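Local coordinates for TRAP solute Binding Protein (Uncultured marine bacterium, PDB 5I7I), which binds aromatic acids, including 3-hydroxybenzoate, and probably delivers them to a membrane-embedded TRAP transporter as its extracytoplasmic solute-binding component, at residues 25-30 and 240-245; 41-46 and 271-276; 57-62 and 255-260; 108-113 and 330-335. One frame throughout, in Å; residues are numbered along the deposited sequence.

Contact 1: residues 25-30 and 240-245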
loop_
_atom_site.group_PDB
_atom_site.type_symbol
_atom_site.label_atom_id
_atom_site.label_comp_id
_atom_site.label_asym_id
_atom_site.label_seq_id
_atom_site.Cartn_x
_atom_site.Cartn_y
_atom_site.Cartn_z
ATOM N N VAL A 25 22.018 19.841 -4.243
ATOM C CA VAL A 25 21.636 19.047 -3.085
ATOM C C VAL A 25 21.412 17.617 -3.546
ATOM O O VAL A 25 20.655 17.370 -4.492
ATOM C CB VAL A 25 20.380 19.605 -2.387
ATOM C CG1 VAL A 25 19.228 19.703 -3.351
ATOM C CG2 VAL A 25 19.997 18.739 -1.183
ATOM N N VAL A 26 22.055 16.682 -2.865
ATOM C CA VAL A 26 21.866 15.262 -3.098
ATOM C C VAL A 26 20.911 14.729 -2.045
ATOM O O VAL A 26 21.108 14.947 -0.843
ATOM C CB VAL A 26 23.214 14.524 -3.044
ATOM C CG1 VAL A 26 22.995 13.014 -3.194
ATOM C CG2 VAL A 26 24.138 15.046 -4.130
ATOM N N LEU A 27 19.883 14.021 -2.490
ATOM C CA LEU A 27 18.948 13.368 -1.582
ATOM C C LEU A 27 19.004 11.863 -1.785
ATOM O O LEU A 27 18.815 11.372 -2.902
ATOM C CB LEU A 27 17.518 13.843 -1.828
ATOM C CG LEU A 27 17.340 15.357 -1.721
ATOM C CD1 LEU A 27 15.918 15.748 -2.130
ATOM C CD2 LEU A 27 17.656 15.827 -0.317
ATOM N N LYS A 28 19.232 11.133 -0.702
ATOM C CA LYS A 28 19.309 9.677 -0.738
ATOM C C LYS A 28 17.919 9.091 -0.576
ATOM O O LYS A 28 17.285 9.272 0.471
ATOM C CB LYS A 28 20.193 9.172 0.399
ATOM C CG LYS A 28 21.626 9.663 0.359
ATOM C CD LYS A 28 22.379 9.315 1.639
ATOM C CE LYS A 28 23.702 10.024 1.708
ATOM N NZ LYS A 28 24.316 9.906 3.067
ATOM N N PHE A 29 17.445 8.393 -1.602
ATOM C CA PHE A 29 16.174 7.695 -1.555
ATOM C C PHE A 29 16.415 6.214 -1.299
ATOM O O PHE A 29 17.242 5.590 -1.972
ATOM C CB PHE A 29 15.415 7.851 -2.871
ATOM C CG PHE A 29 14.226 6.939 -2.985
ATOM C CD1 PHE A 29 12.989 7.290 -2.444
ATOM C CD2 PHE A 29 14.348 5.697 -3.587
ATOM C CE1 PHE A 29 11.928 6.422 -2.532
ATOM C CE2 PHE A 29 13.277 4.836 -3.660
ATOM C CZ PHE A 29 12.077 5.206 -3.135
ATOM N N HIS A 30 15.651 5.645 -0.373
ATOM C CA HIS A 30 15.793 4.239 -0.019
ATOM C C HIS A 30 14.431 3.549 -0.055
ATOM O O HIS A 30 13.437 4.110 0.410
ATOM C CB HIS A 30 16.408 4.128 1.387
ATOM C CG HIS A 30 17.074 2.821 1.651
ATOM N ND1 HIS A 30 17.264 2.330 2.919
ATOM C CD2 HIS A 30 17.639 1.917 0.814
ATOM C CE1 HIS A 30 17.910 1.182 2.857
ATOM N NE2 HIS A 30 18.138 0.900 1.586
ATOM N N PHE A 240 5.224 7.964 1.227
ATOM C CA PHE A 240 6.311 8.572 0.462
ATOM C C PHE A 240 6.713 9.791 1.280
ATOM O O PHE A 240 5.964 10.769 1.354
ATOM C CB PHE A 240 5.824 8.925 -0.941
ATOM C CG PHE A 240 6.913 9.391 -1.904
ATOM C CD1 PHE A 240 8.156 8.782 -1.977
ATOM C CD2 PHE A 240 6.622 10.426 -2.800
ATOM C CE1 PHE A 240 9.093 9.227 -2.915
ATOM C CE2 PHE A 240 7.541 10.864 -3.700
ATOM C CZ PHE A 240 8.775 10.281 -3.754
ATOM N N LEU A 241 7.848 9.683 1.975
ATOM C CA LEU A 241 8.209 10.597 3.048
ATOM C C LEU A 241 9.622 11.119 2.871
ATOM O O LEU A 241 10.499 10.421 2.364
ATOM C CB LEU A 241 8.196 9.858 4.394
ATOM C CG LEU A 241 6.900 9.158 4.791
ATOM C CD1 LEU A 241 7.122 8.464 6.116
ATOM C CD2 LEU A 241 5.763 10.135 4.875
ATOM N N MET A 242 9.836 12.353 3.323
ATOM C CA MET A 242 11.147 12.976 3.331
ATOM C C MET A 242 11.520 13.307 4.767
ATOM O O MET A 242 10.664 13.611 5.610
ATOM C CB MET A 242 11.101 14.256 2.498
ATOM C CG MET A 242 12.431 14.986 2.368
ATOM S SD MET A 242 12.345 16.333 1.195
ATOM C CE MET A 242 12.644 15.525 -0.354
ATOM N N ASN A 243 12.818 13.277 5.043
ATOM C CA ASN A 243 13.297 13.685 6.354
ATOM C C ASN A 243 12.966 15.155 6.588
ATOM O O ASN A 243 13.207 16.007 5.726
ATOM C CB ASN A 243 14.801 13.463 6.428
ATOM C CG ASN A 243 15.405 13.989 7.720
ATOM O OD1 ASN A 243 15.996 15.060 7.752
ATOM N ND2 ASN A 243 15.247 13.232 8.791
ATOM N N LYS A 244 12.406 15.450 7.761
ATOM C CA LYS A 244 11.928 16.799 8.038
ATOM C C LYS A 244 13.075 17.798 8.058
ATOM O O LYS A 244 12.991 18.855 7.431
ATOM C CB LYS A 244 11.175 16.803 9.369
ATOM C CG LYS A 244 10.331 18.037 9.637
ATOM C CD LYS A 244 9.338 17.753 10.756
ATOM C CE LYS A 244 8.200 18.752 10.767
ATOM N NZ LYS A 244 7.258 18.431 11.875
ATOM N N ALA A 245 14.153 17.495 8.789
ATOM C CA ALA A 245 15.262 18.440 8.890
ATOM C C ALA A 245 15.854 18.731 7.515
ATOM O O ALA A 245 16.225 19.876 7.215
ATOM C CB ALA A 245 16.325 17.895 9.840
#

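Contact 2: residues 41-46 and 271-276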
loop_
_atom_site.group_PDB
_atom_site.type_symbol
_atom_site.label_atom_id
_atom_site.label_comp_id
_atom_site.label_asym_id
_atom_site.label_seq_id
_atom_site.Cartn_x
_atom_site.Cartn_y
_atom_site.Cartn_z
ATOM N N ALA A 41 10.509 2.256 -10.750
ATOM C CA ALA A 41 10.743 2.579 -12.151
ATOM C C ALA A 41 9.700 3.532 -12.716
ATOM O O ALA A 41 10.018 4.323 -13.609
ATOM C CB ALA A 41 10.789 1.295 -12.984
ATOM N N LYS A 42 8.467 3.495 -12.193
ATOM C CA LYS A 42 7.368 4.257 -12.766
ATOM C C LYS A 42 6.750 5.240 -11.788
ATOM O O LYS A 42 5.752 5.890 -12.122
ATOM C CB LYS A 42 6.326 3.318 -13.376
ATOM C CG LYS A 42 6.874 2.595 -14.609
ATOM C CD LYS A 42 5.825 1.688 -15.235
ATOM C CE LYS A 42 6.321 1.082 -16.560
ATOM N NZ LYS A 42 7.651 0.428 -16.418
ATOM N N PHE A 43 7.342 5.405 -10.620
ATOM C CA PHE A 43 6.875 6.415 -9.679
ATOM C C PHE A 43 8.048 7.249 -9.180
ATOM O O PHE A 43 8.149 8.431 -9.524
ATOM C CB PHE A 43 6.012 5.840 -8.544
ATOM C CG PHE A 43 5.567 6.884 -7.586
ATOM C CD1 PHE A 43 4.644 7.823 -7.957
ATOM C CD2 PHE A 43 6.148 6.984 -6.345
ATOM C CE1 PHE A 43 4.274 8.846 -7.069
ATOM C CE2 PHE A 43 5.793 8.005 -5.467
ATOM C CZ PHE A 43 4.860 8.928 -5.838
ATOM N N VAL A 44 8.964 6.660 -8.418
ATOM C CA VAL A 44 10.035 7.464 -7.826
ATOM C C VAL A 44 10.997 7.961 -8.897
ATOM O O VAL A 44 11.452 9.111 -8.847
ATOM C CB VAL A 44 10.752 6.693 -6.715
ATOM C CG1 VAL A 44 11.969 7.491 -6.208
ATOM C CG2 VAL A 44 9.777 6.400 -5.558
ATOM N N LYS A 45 11.306 7.133 -9.893
ATOM C CA LYS A 45 12.208 7.579 -10.951
ATOM C C LYS A 45 11.641 8.773 -11.695
ATOM O O LYS A 45 12.331 9.801 -11.787
ATOM C CB LYS A 45 12.562 6.410 -11.870
ATOM C CG LYS A 45 13.344 6.825 -13.116
ATOM C CD LYS A 45 13.769 5.609 -13.923
ATOM C CE LYS A 45 14.554 5.978 -15.173
ATOM N NZ LYS A 45 13.706 6.618 -16.206
ATOM N N PRO A 46 10.419 8.743 -12.222
ATOM C CA PRO A 46 9.909 9.959 -12.869
ATOM C C PRO A 46 9.705 11.126 -11.924
ATOM O O PRO A 46 9.889 12.281 -12.340
ATOM C CB PRO A 46 8.608 9.500 -13.552
ATOM C CG PRO A 46 8.280 8.165 -12.920
ATOM C CD PRO A 46 9.559 7.569 -12.455
ATOM N N GLY A 271 -2.287 7.572 -7.241
ATOM C CA GLY A 271 -3.402 6.648 -7.302
ATOM C C GLY A 271 -3.760 6.297 -8.727
ATOM O O GLY A 271 -4.040 5.139 -9.038
ATOM N N GLN A 272 -3.761 7.293 -9.609
ATOM C CA GLN A 272 -4.016 7.030 -11.022
ATOM C C GLN A 272 -2.983 6.067 -11.586
ATOM O O GLN A 272 -3.315 5.125 -12.311
ATOM C CB GLN A 272 -4.007 8.348 -11.799
ATOM C CG GLN A 272 -5.196 9.239 -11.443
ATOM C CD GLN A 272 -5.080 10.633 -12.016
ATOM O OE1 GLN A 272 -3.980 11.143 -12.220
ATOM N NE2 GLN A 272 -6.212 11.251 -12.292
ATOM N N LEU A 273 -1.720 6.290 -11.256
ATOM C CA LEU A 273 -0.677 5.381 -11.715
ATOM C C LEU A 273 -0.915 3.974 -11.204
ATOM O O LEU A 273 -0.764 3.008 -11.953
ATOM C CB LEU A 273 0.684 5.870 -11.255
ATOM C CG LEU A 273 1.272 7.038 -12.033
ATOM C CD1 LEU A 273 2.385 7.670 -11.244
ATOM C CD2 LEU A 273 1.766 6.578 -13.390
ATOM N N TRP A 274 -1.246 3.837 -9.912
ATOM C CA TRP A 274 -1.398 2.499 -9.347
ATOM C C TRP A 274 -2.608 1.773 -9.930
ATOM O O TRP A 274 -2.560 0.550 -10.107
ATOM C CB TRP A 274 -1.405 2.524 -7.813
ATOM C CG TRP A 274 -0.092 2.030 -7.277
ATOM C CD1 TRP A 274 0.188 0.764 -6.885
ATOM C CD2 TRP A 274 1.123 2.778 -7.146
ATOM N NE1 TRP A 274 1.501 0.669 -6.501
ATOM C CE2 TRP A 274 2.097 1.893 -6.644
ATOM C CE3 TRP A 274 1.485 4.106 -7.400
ATOM C CZ2 TRP A 274 3.409 2.298 -6.380
ATOM C CZ3 TRP A 274 2.785 4.508 -7.123
ATOM C CH2 TRP A 274 3.728 3.608 -6.625
ATOM N N ASP A 275 -3.681 2.489 -10.272
ATOM C CA ASP A 275 -4.768 1.849 -10.999
ATOM C C ASP A 275 -4.260 1.331 -12.338
ATOM O O ASP A 275 -4.556 0.201 -12.744
ATOM C CB ASP A 275 -5.910 2.844 -11.204
ATOM C CG ASP A 275 -6.721 3.105 -9.938
ATOM O OD1 ASP A 275 -6.915 2.150 -9.158
ATOM O OD2 ASP A 275 -7.164 4.252 -9.748
ATOM N N GLY A 276 -3.498 2.154 -13.050
ATOM C CA GLY A 276 -2.988 1.727 -14.340
ATOM C C GLY A 276 -2.026 0.561 -14.243
ATOM O O GLY A 276 -1.946 -0.271 -15.161
#

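Contact 3: residues 57-62 and 255-260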
loop_
_atom_site.group_PDB
_atom_site.type_symbol
_atom_site.label_atom_id
_atom_site.label_comp_id
_atom_site.label_asym_id
_atom_site.label_seq_id
_atom_site.Cartn_x
_atom_site.Cartn_y
_atom_site.Cartn_z
ATOM N N GLY A 57 18.581 20.978 -12.455
ATOM C CA GLY A 57 19.680 20.083 -12.175
ATOM C C GLY A 57 20.227 20.169 -10.774
ATOM O O GLY A 57 21.220 19.492 -10.470
ATOM N N GLU A 58 19.600 20.945 -9.891
ATOM C CA GLU A 58 20.170 21.218 -8.580
ATOM C C GLU A 58 19.777 20.182 -7.525
ATOM O O GLU A 58 20.598 19.844 -6.664
ATOM C CB GLU A 58 19.777 22.619 -8.119
ATOM C CG GLU A 58 20.330 23.710 -9.034
ATOM C CD GLU A 58 19.714 25.064 -8.778
ATOM O OE1 GLU A 58 18.984 25.234 -7.782
ATOM O OE2 GLU A 58 19.953 25.983 -9.592
ATOM N N ILE A 59 18.544 19.677 -7.546
ATOM C CA ILE A 59 18.099 18.686 -6.574
ATOM C C ILE A 59 18.228 17.320 -7.226
ATOM O O ILE A 59 17.455 16.978 -8.126
ATOM C CB ILE A 59 16.656 18.926 -6.107
ATOM C CG1 ILE A 59 16.477 20.333 -5.526
ATOM C CG2 ILE A 59 16.275 17.883 -5.056
ATOM C CD1 ILE A 59 15.014 20.694 -5.221
ATOM N N LYS A 60 19.177 16.525 -6.735
ATOM C CA LYS A 60 19.540 15.238 -7.322
ATOM C C LYS A 60 19.154 14.130 -6.351
ATOM O O LYS A 60 19.755 14.000 -5.278
ATOM C CB LYS A 60 21.045 15.168 -7.558
ATOM C CG LYS A 60 21.572 16.119 -8.601
ATOM C CD LYS A 60 23.079 15.889 -8.812
ATOM C CE LYS A 60 23.619 16.560 -10.060
ATOM N NZ LYS A 60 23.522 18.040 -10.006
ATOM N N VAL A 61 18.206 13.299 -6.748
ATOM C CA VAL A 61 17.829 12.130 -5.967
ATOM C C VAL A 61 18.663 10.941 -6.437
ATOM O O VAL A 61 18.733 10.660 -7.642
ATOM C CB VAL A 61 16.328 11.852 -6.121
ATOM C CG1 VAL A 61 15.916 10.641 -5.289
ATOM C CG2 VAL A 61 15.536 13.076 -5.743
ATOM N N GLU A 62 19.326 10.265 -5.492
ATOM C CA GLU A 62 20.011 8.998 -5.732
ATOM C C GLU A 62 19.087 7.886 -5.248
ATOM O O GLU A 62 18.720 7.847 -4.073
ATOM C CB GLU A 62 21.334 8.904 -4.961
ATOM C CG GLU A 62 22.416 9.900 -5.303
ATOM C CD GLU A 62 23.639 9.820 -4.362
ATOM O OE1 GLU A 62 23.612 9.155 -3.265
ATOM O OE2 GLU A 62 24.638 10.460 -4.742
ATOM N N LYS A 255 12.409 24.208 -1.638
ATOM C CA LYS A 255 11.169 23.785 -0.992
ATOM C C LYS A 255 10.013 23.881 -1.971
ATOM O O LYS A 255 9.166 22.983 -2.037
ATOM C CB LYS A 255 10.860 24.645 0.233
ATOM C CG LYS A 255 11.725 24.399 1.437
ATOM C CD LYS A 255 11.087 25.034 2.663
ATOM C CE LYS A 255 11.833 24.717 3.944
ATOM N NZ LYS A 255 13.052 25.513 4.132
ATOM N N LYS A 256 9.967 24.954 -2.756
ATOM C CA LYS A 256 8.861 25.118 -3.688
ATOM C C LYS A 256 8.857 24.039 -4.760
ATOM O O LYS A 256 7.783 23.607 -5.194
ATOM C CB LYS A 256 8.897 26.510 -4.307
ATOM C CG LYS A 256 8.527 27.605 -3.340
ATOM C CD LYS A 256 8.662 28.967 -4.004
ATOM C CE LYS A 256 8.677 30.091 -3.003
ATOM N NZ LYS A 256 7.535 30.019 -2.072
ATOM N N VAL A 257 10.033 23.593 -5.211
ATOM C CA VAL A 257 10.071 22.471 -6.150
ATOM C C VAL A 257 9.523 21.208 -5.491
ATOM O O VAL A 257 8.703 20.476 -6.074
ATOM C CB VAL A 257 11.497 22.260 -6.689
ATOM C CG1 VAL A 257 11.554 20.968 -7.513
ATOM C CG2 VAL A 257 11.943 23.466 -7.512
ATOM N N ILE A 258 9.971 20.920 -4.271
ATOM C CA ILE A 258 9.481 19.739 -3.577
ATOM C C ILE A 258 7.969 19.829 -3.394
ATOM O O ILE A 258 7.234 18.874 -3.676
ATOM C CB ILE A 258 10.199 19.546 -2.229
ATOM C CG1 ILE A 258 11.706 19.293 -2.423
ATOM C CG2 ILE A 258 9.529 18.408 -1.423
ATOM C CD1 ILE A 258 12.050 18.041 -3.235
ATOM N N ASP A 259 7.477 20.990 -2.958
ATOM C CA ASP A 259 6.053 21.111 -2.651
ATOM C C ASP A 259 5.193 21.094 -3.907
ATOM O O ASP A 259 4.045 20.629 -3.859
ATOM C CB ASP A 259 5.826 22.340 -1.782
ATOM C CG ASP A 259 6.449 22.178 -0.394
ATOM O OD1 ASP A 259 6.443 21.038 0.108
ATOM O OD2 ASP A 259 6.918 23.157 0.203
ATOM N N ASN A 260 5.743 21.521 -5.042
ATOM C CA ASN A 260 5.075 21.382 -6.330
ATOM C C ASN A 260 5.020 19.929 -6.770
ATOM O O ASN A 260 4.309 19.601 -7.729
ATOM C CB ASN A 260 5.804 22.231 -7.377
ATOM C CG ASN A 260 5.044 22.353 -8.702
ATOM O OD1 ASN A 260 5.587 22.063 -9.775
ATOM N ND2 ASN A 260 3.810 22.814 -8.634
#

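Contact 4: residues 108-113 and 330-335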
loop_
_atom_site.group_PDB
_atom_site.type_symbol
_atom_site.label_atom_id
_atom_site.label_comp_id
_atom_site.label_asym_id
_atom_site.label_seq_id
_atom_site.Cartn_x
_atom_site.Cartn_y
_atom_site.Cartn_z
ATOM N N PRO A 108 -11.851 -3.998 5.843
ATOM C CA PRO A 108 -12.406 -4.776 4.733
ATOM C C PRO A 108 -13.342 -3.932 3.882
ATOM O O PRO A 108 -14.195 -3.199 4.384
ATOM C CB PRO A 108 -13.146 -5.911 5.448
ATOM C CG PRO A 108 -12.343 -6.110 6.739
ATOM C CD PRO A 108 -12.005 -4.706 7.132
ATOM N N PHE A 109 -13.176 -4.042 2.577
ATOM C CA PHE A 109 -14.103 -3.446 1.623
ATOM C C PHE A 109 -14.165 -1.929 1.713
ATOM O O PHE A 109 -15.139 -1.319 1.263
ATOM C CB PHE A 109 -15.473 -4.124 1.689
ATOM C CG PHE A 109 -15.393 -5.578 1.340
ATOM C CD1 PHE A 109 -15.283 -5.979 0.023
ATOM C CD2 PHE A 109 -15.320 -6.541 2.323
ATOM C CE1 PHE A 109 -15.158 -7.300 -0.297
ATOM C CE2 PHE A 109 -15.190 -7.877 1.998
ATOM C CZ PHE A 109 -15.104 -8.253 0.688
ATOM N N MET A 110 -13.094 -1.294 2.222
ATOM C CA MET A 110 -12.976 0.158 2.189
ATOM C C MET A 110 -12.658 0.746 0.816
ATOM O O MET A 110 -13.181 1.823 0.493
ATOM C CB MET A 110 -11.915 0.643 3.169
ATOM C CG MET A 110 -12.398 0.606 4.572
ATOM S SD MET A 110 -13.677 1.840 4.938
ATOM C CE MET A 110 -12.690 3.307 4.938
ATOM N N PRO A 111 -11.781 0.150 0.000
ATOM C CA PRO A 111 -11.210 0.928 -1.112
ATOM C C PRO A 111 -12.084 0.966 -2.349
ATOM O O PRO A 111 -12.694 -0.027 -2.750
ATOM C CB PRO A 111 -9.894 0.200 -1.414
ATOM C CG PRO A 111 -10.220 -1.230 -1.087
ATOM C CD PRO A 111 -11.107 -1.156 0.135
ATOM N N ALA A 112 -12.137 2.143 -2.954
ATOM C CA ALA A 112 -12.582 2.278 -4.337
ATOM C C ALA A 112 -11.338 2.197 -5.223
ATOM O O ALA A 112 -10.386 1.487 -4.883
ATOM C CB ALA A 112 -13.349 3.587 -4.513
ATOM N N SER A 113 -11.303 2.926 -6.332
ATOM C CA SER A 113 -10.084 2.976 -7.127
ATOM C C SER A 113 -8.919 3.501 -6.280
ATOM O O SER A 113 -9.107 4.199 -5.278
ATOM C CB SER A 113 -10.277 3.909 -8.317
ATOM O OG SER A 113 -10.434 5.237 -7.864
ATOM N N LYS A 330 -15.920 6.836 9.539
ATOM C CA LYS A 330 -16.846 7.667 8.768
ATOM C C LYS A 330 -16.089 8.635 7.874
ATOM O O LYS A 330 -16.427 8.804 6.698
ATOM C CB LYS A 330 -17.780 8.445 9.697
ATOM C CG LYS A 330 -18.584 9.520 8.958
ATOM C CD LYS A 330 -19.628 10.207 9.813
ATOM C CE LYS A 330 -20.119 11.496 9.128
ATOM N NZ LYS A 330 -20.806 11.234 7.837
ATOM N N THR A 331 -15.073 9.303 8.425
ATOM C CA THR A 331 -14.295 10.262 7.644
ATOM C C THR A 331 -13.640 9.575 6.452
ATOM O O THR A 331 -13.702 10.063 5.316
ATOM C CB THR A 331 -13.226 10.891 8.539
ATOM O OG1 THR A 331 -13.850 11.564 9.635
ATOM C CG2 THR A 331 -12.377 11.892 7.774
ATOM N N ALA A 332 -13.012 8.430 6.698
ATOM C CA ALA A 332 -12.383 7.693 5.610
ATOM C C ALA A 332 -13.399 7.335 4.528
ATOM O O ALA A 332 -13.148 7.547 3.341
ATOM C CB ALA A 332 -11.692 6.445 6.142
ATOM N N LYS A 333 -14.549 6.776 4.916
ATOM C CA LYS A 333 -15.566 6.404 3.934
ATOM C C LYS A 333 -16.049 7.621 3.160
ATOM O O LYS A 333 -16.236 7.557 1.934
ATOM C CB LYS A 333 -16.748 5.737 4.637
ATOM C CG LYS A 333 -16.457 4.342 5.139
ATOM C CD LYS A 333 -17.432 3.913 6.238
ATOM C CE LYS A 333 -18.851 3.732 5.724
ATOM N NZ LYS A 333 -18.986 2.501 4.914
ATOM N N ASP A 334 -16.309 8.726 3.859
ATOM C CA ASP A 334 -16.801 9.918 3.179
ATOM C C ASP A 334 -15.756 10.475 2.219
ATOM O O ASP A 334 -16.103 10.957 1.143
ATOM C CB ASP A 334 -17.199 10.973 4.213
ATOM C CG ASP A 334 -18.447 10.601 4.990
ATOM O OD1 ASP A 334 -19.167 9.674 4.545
ATOM O OD2 ASP A 334 -18.715 11.217 6.049
ATOM N N LEU A 335 -14.476 10.454 2.596
ATOM C CA LEU A 335 -13.440 10.993 1.705
ATOM C C LEU A 335 -13.272 10.120 0.475
ATOM O O LEU A 335 -13.072 10.632 -0.632
ATOM C CB LEU A 335 -12.105 11.149 2.444
ATOM C CG LEU A 335 -12.062 12.269 3.476
ATOM C CD1 LEU A 335 -10.778 12.143 4.301
ATOM C CD2 LEU A 335 -12.179 13.644 2.851
#

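Contact 1: residues 25-30 and 240-245
Leu27 and Met242 meet methyl to methyl, and Phe29 meets Phe240 at a ring corner, so both cross-contacts are purely apolar. In the aliphatic pair, Leu27 CD1 lies 3.7 Å from Met242 CE. The methionine first runs out extended, with CG anti to the backbone N (chi1 -177°), and then bends at its sulfur (chi3 -85°); the two side chains cross at about a right angle, with the methyls at the crossing. A long, flexible thioether suits this position because it can span the distance left by backbones that are not sheet neighbours.

In the aromatic pair, Phe29 CE1 and Phe240 CE1 are 4.0 Å apart. The phenylalanine side chains cross nearly perpendicularly, and Phe29 CE1 reaches the edge of the Phe240 ring close to its plane. The rings touch at this corner rather than stacking.

No hydrogen bond links the two segments. They belong to strands 25-31 and 237-243 of one mixed sheet, with strand 87-91 running between them, and Ile87 of that middle strand touches Phe29, Phe240 and Met242. One polar bond outside the pair is the N-cap of Asn243, whose OD1 accepts from Lys246 N.

With all four touching residues buried, this chemistry implies that side chains join the two strands by apolar van der Waals contact across one sheet face, without direct backbone pairing.

Contact 2: residues 41-46 and 271-276
Phe43 of helix 38-54 packs against Leu273 and Trp274 of helix 264-287, a helix-helix contact within the two-lobed alpha/beta fold expected of a TRAP solute-binding protein. The short segments run roughly antiparallel, at 151°, with their axes 10.9 Å apart.

Along the second segment, Gly271 lies within helix 264-287, its O accepting from Asp275 N. Gln272 points its polar end elsewhere, NE2 bonding to Glu115. Leu273 supplies the first cross-contact: its CD1 comes to the edge of the Phe43 ring, in the ring plane, 4.0 Å from Phe43 CD1. The same methyl also lies beside the Lys42 carbonyl.

Trp274 follows, presenting the edge of its six-membered ring to the face of Phe43. In this offset edge-to-face pair the ring centroids are 5.5 Å apart and the planes at 66°. Phe43 can receive that edge because its CG stands anti to the backbone N (chi1 179°), which lays the ring against the indole. An alanine in place of Phe43 would probably leave the CZ3-CH2 edge without the phenyl ring it abuts and open a gap beside Leu273 CD1. The Trp274 side chain is about 4 Å from the bound 3-hydroxybenzoate, and its NE1 makes a weak hydrogen bond to the pocket residue Glu210.

Asp275 faces another way, its two carboxylate oxygens accepting from Ala114 N and Glu115 N at the start of helix 114-126. Closest of all, the CZ3-CH2 edge of Trp274 lies along the CB-CG bond of Phe43: CZ3 is 3.7 Å from CG, and CH2 is 3.7 Å from CB.

Contact 3: residues 57-62 and 255-260
Ile59 reaches toward Val257 and Ile258, and its branches divide the work. At CB the side chain already heads for the helix, but CB itself is too far back to touch it. CG2, anti to the backbone N, stays over the sheet, where it packs on Leu27 of the neighbouring strand. CG1 takes the place anti to the carbonyl carbon (chi1 -56°); it lies against Val25 on its way outward. An extended second torsion, chi2 172°, then carries CD1 to the helix.

Strand 59-64 ends a beta-alpha-beta crossover that leaves its parallel neighbour 25-31 through helix 38-54, whose Val51 also touches Ile59. Helix 252-259 comes from much later in the chain and packs beside strand 59-64, an edge strand of its sheet, so a long beta-branched residue is well suited to fill the interval between strand and helix.

At the tip, Ile59 CD1 lies 4.1 Å from Val257 CB and 4.2 Å from Val257 CG1, the isoleucine and valine side chains passing each other in opposite directions. Val257 is short and branched, offering a compact surface directly on its helical turn. Ile258 approaches only by the end of its chain, its CD1 standing 4.4 Å from Ile59 CD1, a looser touch.

Polar groups sit to the flanks. Lys60, the next residue on the strand, folds back to donate from NZ to Gly57 O at 2.8 Å, with a C=O···N angle of 175°; its ammonium also forms a salt bridge with Glu24. Glu58 OE1 hydrogen-bonds to His254 NE2, giving the strand side a second, polar link to helix 252-259.

Contact 4: residues 108-113 and 330-335
Met110 ends against Ala332, its CE lying 3.5 Å from Ala332 CB, and so joins the loop that leads into helix 114-126 to the C-terminal helix 325-339. In this loop-on-helix contact the methionine does nearly all the reaching. Its CG is anti to the carbonyl carbon (chi1 -76°), and further bends at chi2 and chi3 coil the chain compactly. The methyl reaches Ala332 and also comes near Lys333 CG, which the sulfur approaches most closely.

Ala332 suits this place because its side chain ends at CB, letting the thioether come close to the helix. Lys333 is modelled in two conformers; in the one described here its side chain crosses Met110 at about a right angle, and Met110 SD is 3.7 Å from Lys333 CG, so that only the aliphatic part of the lysine is used.

Met110 also touches Ile336, a turn beyond Ala332, while Phe105 packs on Ala332. A few residues on, Ser113 is the N-cap of helix 114-126, its OG accepting from Ala116 N. Helix 325-339 carries its own charge pairing on its outer side, where Lys330 NZ donates to the syn lone pair of Asp334 OD2 at 2.8 Å.

How the contacts relate
Contacts 1 and 3 share one sheet, since strands 25-31 and 59-64 are neighbours in it: Leu27 N probably bonds to Lys60 O, and Val25 N to Glu58 O. Both are buried and apolar, but contact 1 spans the sheet face, whereas contact 3 adds a helix beside an edge strand. Contact 2 meets contact 1 through Phe240 on Phe43 and Phe29 on Val44. It is partly buried, more aromatic, and the one nearest the bound 3-hydroxybenzoate. Contact 4, loop to helix, is buried at Met110 and Ala332 with exposed Lys333 at its margin. It lies about 30 Å between centres from contact 1; Ser113 CB nevertheless touches Asp275 OD2 of contact 2.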